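Side-chain contacts in protein osa (Shigella flexneri, PDB 4O7K), which suppresses the oncogenicity of Agrobacterium tumefaciens and acts as a plasmid fertility inhibition factor of the ParB/Srx superfamily: residues P33-N38 with V43-P48; A107-V112 with S116-A121. The protein carries 1 engineered substitution. All blocks are in the same frame, centred on the assembly; numbering follows the deposited sequence. Where two conformers were deposited one is given.

In the fold
Two contacts that lie in series along the chain illustrate how one mixed sheet is finished at its margin and joined to a helix. Interaction 1 comes first, pairing the outermost strand 34-35 with strand 44-47 in a beta hairpin. Interaction 2 follows, where residues 107-112 of helix 103-112 pack against the start of strand 118-128. Both contacts reach the same mixed sheet, in which strand 55-58 separates strands 44-47 and 118-128. Their centres are about 13 Å apart, and they meet directly: Trp45 CZ3 packs on Leu120 CD1 at 3.7 Å, and Val44 meets Pro117, so the hairpin and the helix-strand unit abut across the sheet.

Interaction 1 of 2, residues P33-N38 with V43-P48; sequences PQIVPN and VVWRLP
Gln34 and Arg46 face each other as an antiparallel hydrogen-bonded pair: Gln34 N donates to Arg46 O at 2.9 Å, and Arg46 N returns the bond to Gln34 O. Ile35 and Trp45 form the next, non-hydrogen-bonded pair, with CA atoms 4.4 Å apart, and Val36 N then reaches Val44 O. Beyond this point a water takes over, donating a hydrogen bond to Val36 O and accepting one from Val44 N. The result is a beta hairpin whose first strand, 34-35, forms one margin of the mixed sheet. On the face of Gln34 and Arg46 the two side chains run side by side, and Arg46 NH1 donates to Gln34 OE1 at 2.8 Å. The amide oxygen lies near the guanidinium plane, yet the donor sits 57° out of the carbonyl plane, away from the lone pairs; Arg46 NE is held by a salt bridge to Asp54. On the face of Ile35 and Trp45, Ile35 CG1 approaches Trp45 NE1 obliquely at 3.3 Å. Pro33 CB also nears the indole obliquely, at CD1. The indole N-H itself bonds to Tyr70. A chi1 of 56°, setting CG between backbone N and carbonyl carbon, carries the Asn38 amide onto Val44 CG2, and ND2 bonds to Val36 O and Glu42 O.

Interaction 2 of 2, residues A107-V112 with S116-A121; sequences AAHFAV and SPVPLA
His109 and Val118 meet through two complementary torsions. In the conformer described here, one of two modelled for His109, the imidazole swings out opposite the backbone N (chi1 -166°), which carries it to the strand, while chi1 of 179° in Val118 sets CG2 beside its own backbone N and turns that methyl toward the rings carried by the helix. Val118 CG2 is thereby inserted between two aromatic rings. It lies over the face of Phe110, 3.6 Å from the ring centroid, and over one face of His109, 4.0 Å from that centroid, so a single methyl makes a CH-pi contact with each. Val118 CG1 adds to the grip by touching Phe110 CZ at 3.9 Å. The imidazole is also met at its edge: His109 NE2 and Ser116 OG are hydrogen-bonded at 3.1 Å, near the ring plane, and either could be the donor. At CE1, next to NE2, Pro119 CD approaches obliquely at 3.9 Å. Nearer the loop, Val112 CG1 packs on Ser116 CB, and a water lies 2.7 Å from both His109 O and Ser116 O, within hydrogen-bonding distance of each carbonyl. Phe110 also stacks on Trp145 of helix 140-148, which ties this contact to a second helix. A bound isopropyl alcohol, probably from the crystallisation liquor, comes within about 3 Å of the His109 side chain. The whole is a helix-loop-strand connection in the part of the chain matched by the Plasmid Fertility inhibition factor family: the chain leaving helix 103-112 doubles back, so that His109 and Phe110 pack on Val118 of strand 118-128.

Interaction 1 of 2, residues P33-N38 with V43-P48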
loop_
_atom_site.group_PDB
_atom_site.type_symbol
_atom_site.label_atom_id
_atom_site.label_comp_id
_atom_site.label_asym_id
_atom_site.label_seq_id
_atom_site.Cartn_x
_atom_site.Cartn_y
_atom_site.Cartn_z
ATOM N N PRO A 33 0.842 -3.576 -10.858
ATOM C CA PRO A 33 -0.447 -3.009 -11.262
ATOM C C PRO A 33 -0.385 -2.598 -12.734
ATOM O O PRO A 33 0.682 -2.227 -13.215
ATOM C CB PRO A 33 -0.629 -1.799 -10.334
ATOM C CG PRO A 33 0.719 -1.523 -9.752
ATOM C CD PRO A 33 1.462 -2.840 -9.744
ATOM N N GLN A 34 -1.506 -2.696 -13.438
ATOM C CA GLN A 34 -1.541 -2.355 -14.855
ATOM C C GLN A 34 -2.379 -1.109 -15.076
ATOM O O GLN A 34 -3.560 -1.077 -14.718
ATOM C CB GLN A 34 -2.101 -3.517 -15.681
ATOM C CG GLN A 34 -1.346 -4.820 -15.502
ATOM C CD GLN A 34 -2.076 -5.992 -16.146
ATOM O OE1 GLN A 34 -3.291 -5.950 -16.332
ATOM N NE2 GLN A 34 -1.337 -7.039 -16.477
ATOM N N ILE A 35 -1.769 -0.078 -15.653
ATOM C CA ILE A 35 -2.525 1.110 -16.007
ATOM C C ILE A 35 -3.496 0.745 -17.123
ATOM O O ILE A 35 -3.093 0.163 -18.123
ATOM C CB ILE A 35 -1.619 2.252 -16.451
ATOM C CG1 ILE A 35 -0.869 2.811 -15.235
ATOM C CG2 ILE A 35 -2.451 3.345 -17.107
ATOM C CD1 ILE A 35 0.112 3.894 -15.572
ATOM N N VAL A 36 -4.776 1.053 -16.938
ATOM C CA VAL A 36 -5.772 0.654 -17.934
ATOM C C VAL A 36 -6.636 1.805 -18.400
ATOM O O VAL A 36 -6.869 2.755 -17.662
ATOM C CB VAL A 36 -6.712 -0.460 -17.399
ATOM C CG1 VAL A 36 -5.978 -1.791 -17.313
ATOM C CG2 VAL A 36 -7.326 -0.064 -16.057
ATOM N N PRO A 37 -7.110 1.722 -19.654
ATOM C CA PRO A 37 -8.179 2.609 -20.118
ATOM C C PRO A 37 -9.426 2.441 -19.246
ATOM O O PRO A 37 -9.714 1.326 -18.780
ATOM C CB PRO A 37 -8.444 2.128 -21.555
ATOM C CG PRO A 37 -7.210 1.408 -21.962
ATOM C CD PRO A 37 -6.664 0.789 -20.706
ATOM N N ASN A 38 -10.156 3.527 -19.026
ATOM C CA ASN A 38 -11.362 3.465 -18.207
ATOM C C ASN A 38 -12.403 4.490 -18.650
ATOM O O ASN A 38 -12.082 5.419 -19.385
ATOM C CB ASN A 38 -11.009 3.669 -16.726
ATOM C CG ASN A 38 -10.256 4.960 -16.478
ATOM O OD1 ASN A 38 -10.853 5.996 -16.195
ATOM N ND2 ASN A 38 -8.934 4.902 -16.582
ATOM N N VAL A 43 -6.538 8.353 -13.846
ATOM C CA VAL A 43 -5.585 7.261 -13.833
ATOM C C VAL A 43 -6.180 6.108 -13.038
ATOM O O VAL A 43 -6.563 6.274 -11.880
ATOM C CB VAL A 43 -4.249 7.686 -13.237
ATOM C CG1 VAL A 43 -3.294 6.498 -13.169
ATOM C CG2 VAL A 43 -3.653 8.814 -14.069
ATOM N N VAL A 44 -6.285 4.950 -13.682
ATOM C CA VAL A 44 -6.820 3.761 -13.036
ATOM C C VAL A 44 -5.884 2.581 -13.245
ATOM O O VAL A 44 -5.370 2.375 -14.348
ATOM C CB VAL A 44 -8.224 3.407 -13.574
ATOM C CG1 VAL A 44 -8.688 2.055 -13.027
ATOM C CG2 VAL A 44 -9.217 4.506 -13.208
ATOM N N TRP A 45 -5.637 1.825 -12.181
ATOM C CA TRP A 45 -4.900 0.572 -12.303
ATOM C C TRP A 45 -5.794 -0.632 -12.087
ATOM O O TRP A 45 -6.690 -0.612 -11.246
ATOM C CB TRP A 45 -3.765 0.483 -11.295
ATOM C CG TRP A 45 -2.698 1.489 -11.399
ATOM C CD1 TRP A 45 -1.518 1.369 -12.072
ATOM C CD2 TRP A 45 -2.665 2.762 -10.748
ATOM N NE1 TRP A 45 -0.761 2.503 -11.906
ATOM C CE2 TRP A 45 -1.439 3.373 -11.092
ATOM C CE3 TRP A 45 -3.557 3.451 -9.922
ATOM C CZ2 TRP A 45 -1.083 4.642 -10.629
ATOM C CZ3 TRP A 45 -3.194 4.714 -9.456
ATOM C CH2 TRP A 45 -1.973 5.293 -9.823
ATOM N N ARG A 46 -5.518 -1.685 -12.853
ATOM C CA ARG A 46 -5.999 -3.015 -12.547
ATOM C C ARG A 46 -4.967 -3.671 -11.642
ATOM O O ARG A 46 -3.768 -3.625 -11.927
ATOM C CB ARG A 46 -6.200 -3.833 -13.834
ATOM C CG ARG A 46 -6.500 -5.307 -13.578
ATOM C CD ARG A 46 -6.473 -6.169 -14.852
ATOM N NE ARG A 46 -6.600 -7.579 -14.480
ATOM C CZ ARG A 46 -5.603 -8.460 -14.463
ATOM N NH1 ARG A 46 -4.378 -8.117 -14.852
ATOM N NH2 ARG A 46 -5.837 -9.700 -14.055
ATOM N N LEU A 47 -5.418 -4.263 -10.544
ATOM C CA LEU A 47 -4.498 -4.959 -9.644
ATOM C C LEU A 47 -4.876 -6.434 -9.586
ATOM O O LEU A 47 -5.989 -6.771 -9.194
ATOM C CB LEU A 47 -4.520 -4.338 -8.233
ATOM C CG LEU A 47 -3.927 -2.940 -8.045
ATOM C CD1 LEU A 47 -4.907 -1.904 -8.555
ATOM C CD2 LEU A 47 -3.654 -2.679 -6.575
ATOM N N PRO A 48 -3.954 -7.316 -10.002
ATOM C CA PRO A 48 -4.196 -8.756 -9.866
ATOM C C PRO A 48 -4.308 -9.112 -8.390
ATOM O O PRO A 48 -3.523 -8.588 -7.596
ATOM C CB PRO A 48 -2.950 -9.398 -10.485
ATOM C CG PRO A 48 -2.239 -8.283 -11.229
ATOM C CD PRO A 48 -2.614 -7.017 -10.533
HETATM O O HOH W 1 -5.613 5.135 -16.496
#

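Interaction 2 of 2, residues A107-V112 with S116-A121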
loop_
_atom_site.group_PDB
_atom_site.type_symbol
_atom_site.label_atom_id
_atom_site.label_comp_id
_atom_site.label_asym_id
_atom_site.label_seq_id
_atom_site.Cartn_x
_atom_site.Cartn_y
_atom_site.Cartn_z
ATOM N N ALA A 107 -13.960 -3.962 1.790
ATOM C CA ALA A 107 -14.147 -5.127 0.929
ATOM C C ALA A 107 -15.291 -4.904 -0.057
ATOM O O ALA A 107 -15.201 -5.278 -1.238
ATOM C CB ALA A 107 -14.400 -6.361 1.769
ATOM N N ALA A 108 -16.358 -4.283 0.431
ATOM C CA ALA A 108 -17.518 -3.966 -0.400
ATOM C C ALA A 108 -17.147 -3.023 -1.534
ATOM O O ALA A 108 -17.541 -3.235 -2.674
ATOM C CB ALA A 108 -18.627 -3.358 0.443
ATOM N N HIS A 109 -16.387 -1.973 -1.229
ATOM C CA HIS A 109 -15.980 -1.030 -2.270
ATOM C C HIS A 109 -15.074 -1.728 -3.270
ATOM O O HIS A 109 -15.212 -1.541 -4.477
ATOM C CB HIS A 109 -15.271 0.198 -1.684
ATOM C CG HIS A 109 -15.125 1.329 -2.660
ATOM N ND1 HIS A 109 -14.491 2.512 -2.345
ATOM C CD2 HIS A 109 -15.542 1.455 -3.944
ATOM C CE1 HIS A 109 -14.523 3.319 -3.391
ATOM N NE2 HIS A 109 -15.154 2.700 -4.374
ATOM N N PHE A 110 -14.158 -2.555 -2.770
ATOM C CA PHE A 110 -13.250 -3.290 -3.660
ATOM C C PHE A 110 -14.003 -4.295 -4.533
ATOM O O PHE A 110 -13.507 -4.726 -5.580
ATOM C CB PHE A 110 -12.165 -4.028 -2.863
ATOM C CG PHE A 110 -10.915 -3.213 -2.627
ATOM C CD1 PHE A 110 -10.034 -2.943 -3.667
ATOM C CD2 PHE A 110 -10.610 -2.729 -1.357
ATOM C CE1 PHE A 110 -8.872 -2.195 -3.451
ATOM C CE2 PHE A 110 -9.454 -1.976 -1.135
ATOM C CZ PHE A 110 -8.586 -1.712 -2.176
ATOM N N ALA A 111 -15.200 -4.667 -4.098
ATOM C CA ALA A 111 -15.974 -5.681 -4.807
ATOM C C ALA A 111 -16.567 -5.133 -6.102
ATOM O O ALA A 111 -16.818 -5.891 -7.047
ATOM C CB ALA A 111 -17.077 -6.233 -3.902
ATOM N N VAL A 112 -16.774 -3.819 -6.160
ATOM C CA VAL A 112 -17.461 -3.221 -7.305
ATOM C C VAL A 112 -16.678 -3.321 -8.610
ATOM O O VAL A 112 -17.219 -3.768 -9.630
ATOM C CB VAL A 112 -17.797 -1.748 -7.048
ATOM C CG1 VAL A 112 -18.356 -1.112 -8.310
ATOM C CG2 VAL A 112 -18.790 -1.642 -5.910
ATOM N N SER A 116 -16.109 1.554 -10.152
ATOM C CA SER A 116 -15.825 2.407 -8.998
ATOM C C SER A 116 -14.502 2.015 -8.355
ATOM O O SER A 116 -14.493 1.352 -7.316
ATOM C CB SER A 116 -16.954 2.324 -7.965
ATOM O OG SER A 116 -16.796 3.315 -6.955
ATOM N N PRO A 117 -13.378 2.404 -8.986
ATOM C CA PRO A 117 -12.069 2.056 -8.427
ATOM C C PRO A 117 -11.851 2.712 -7.064
ATOM O O PRO A 117 -12.331 3.818 -6.824
ATOM C CB PRO A 117 -11.077 2.589 -9.464
ATOM C CG PRO A 117 -11.840 3.594 -10.264
ATOM C CD PRO A 117 -13.266 3.138 -10.259
ATOM N N VAL A 118 -11.136 2.014 -6.191
ATOM C CA VAL A 118 -10.814 2.525 -4.864
ATOM C C VAL A 118 -9.680 3.557 -4.928
ATOM O O VAL A 118 -8.618 3.271 -5.467
ATOM C CB VAL A 118 -10.409 1.376 -3.925
ATOM C CG1 VAL A 118 -10.036 1.917 -2.525
ATOM C CG2 VAL A 118 -11.539 0.361 -3.832
ATOM N N PRO A 119 -9.904 4.763 -4.381
ATOM C CA PRO A 119 -8.831 5.769 -4.337
ATOM C C PRO A 119 -7.616 5.293 -3.538
ATOM O O PRO A 119 -7.754 4.505 -2.600
ATOM C CB PRO A 119 -9.504 6.969 -3.662
ATOM C CG PRO A 119 -10.968 6.783 -3.968
ATOM C CD PRO A 119 -11.186 5.304 -3.893
ATOM N N LEU A 120 -6.435 5.758 -3.933
ATOM C CA LEU A 120 -5.195 5.378 -3.270
ATOM C C LEU A 120 -5.132 5.868 -1.827
ATOM O O LEU A 120 -5.736 6.875 -1.475
ATOM C CB LEU A 120 -3.995 5.940 -4.031
ATOM C CG LEU A 120 -3.856 5.467 -5.482
ATOM C CD1 LEU A 120 -2.567 6.042 -6.062
ATOM C CD2 LEU A 120 -3.865 3.958 -5.520
ATOM N N ALA A 121 -4.374 5.141 -1.017
ATOM C CA ALA A 121 -3.979 5.583 0.313
ATOM C C ALA A 121 -2.963 6.710 0.225
ATOM O O ALA A 121 -2.139 6.760 -0.699
ATOM C CB ALA A 121 -3.400 4.425 1.095
HETATM O O HOH W 2 -13.845 -1.258 -6.844
#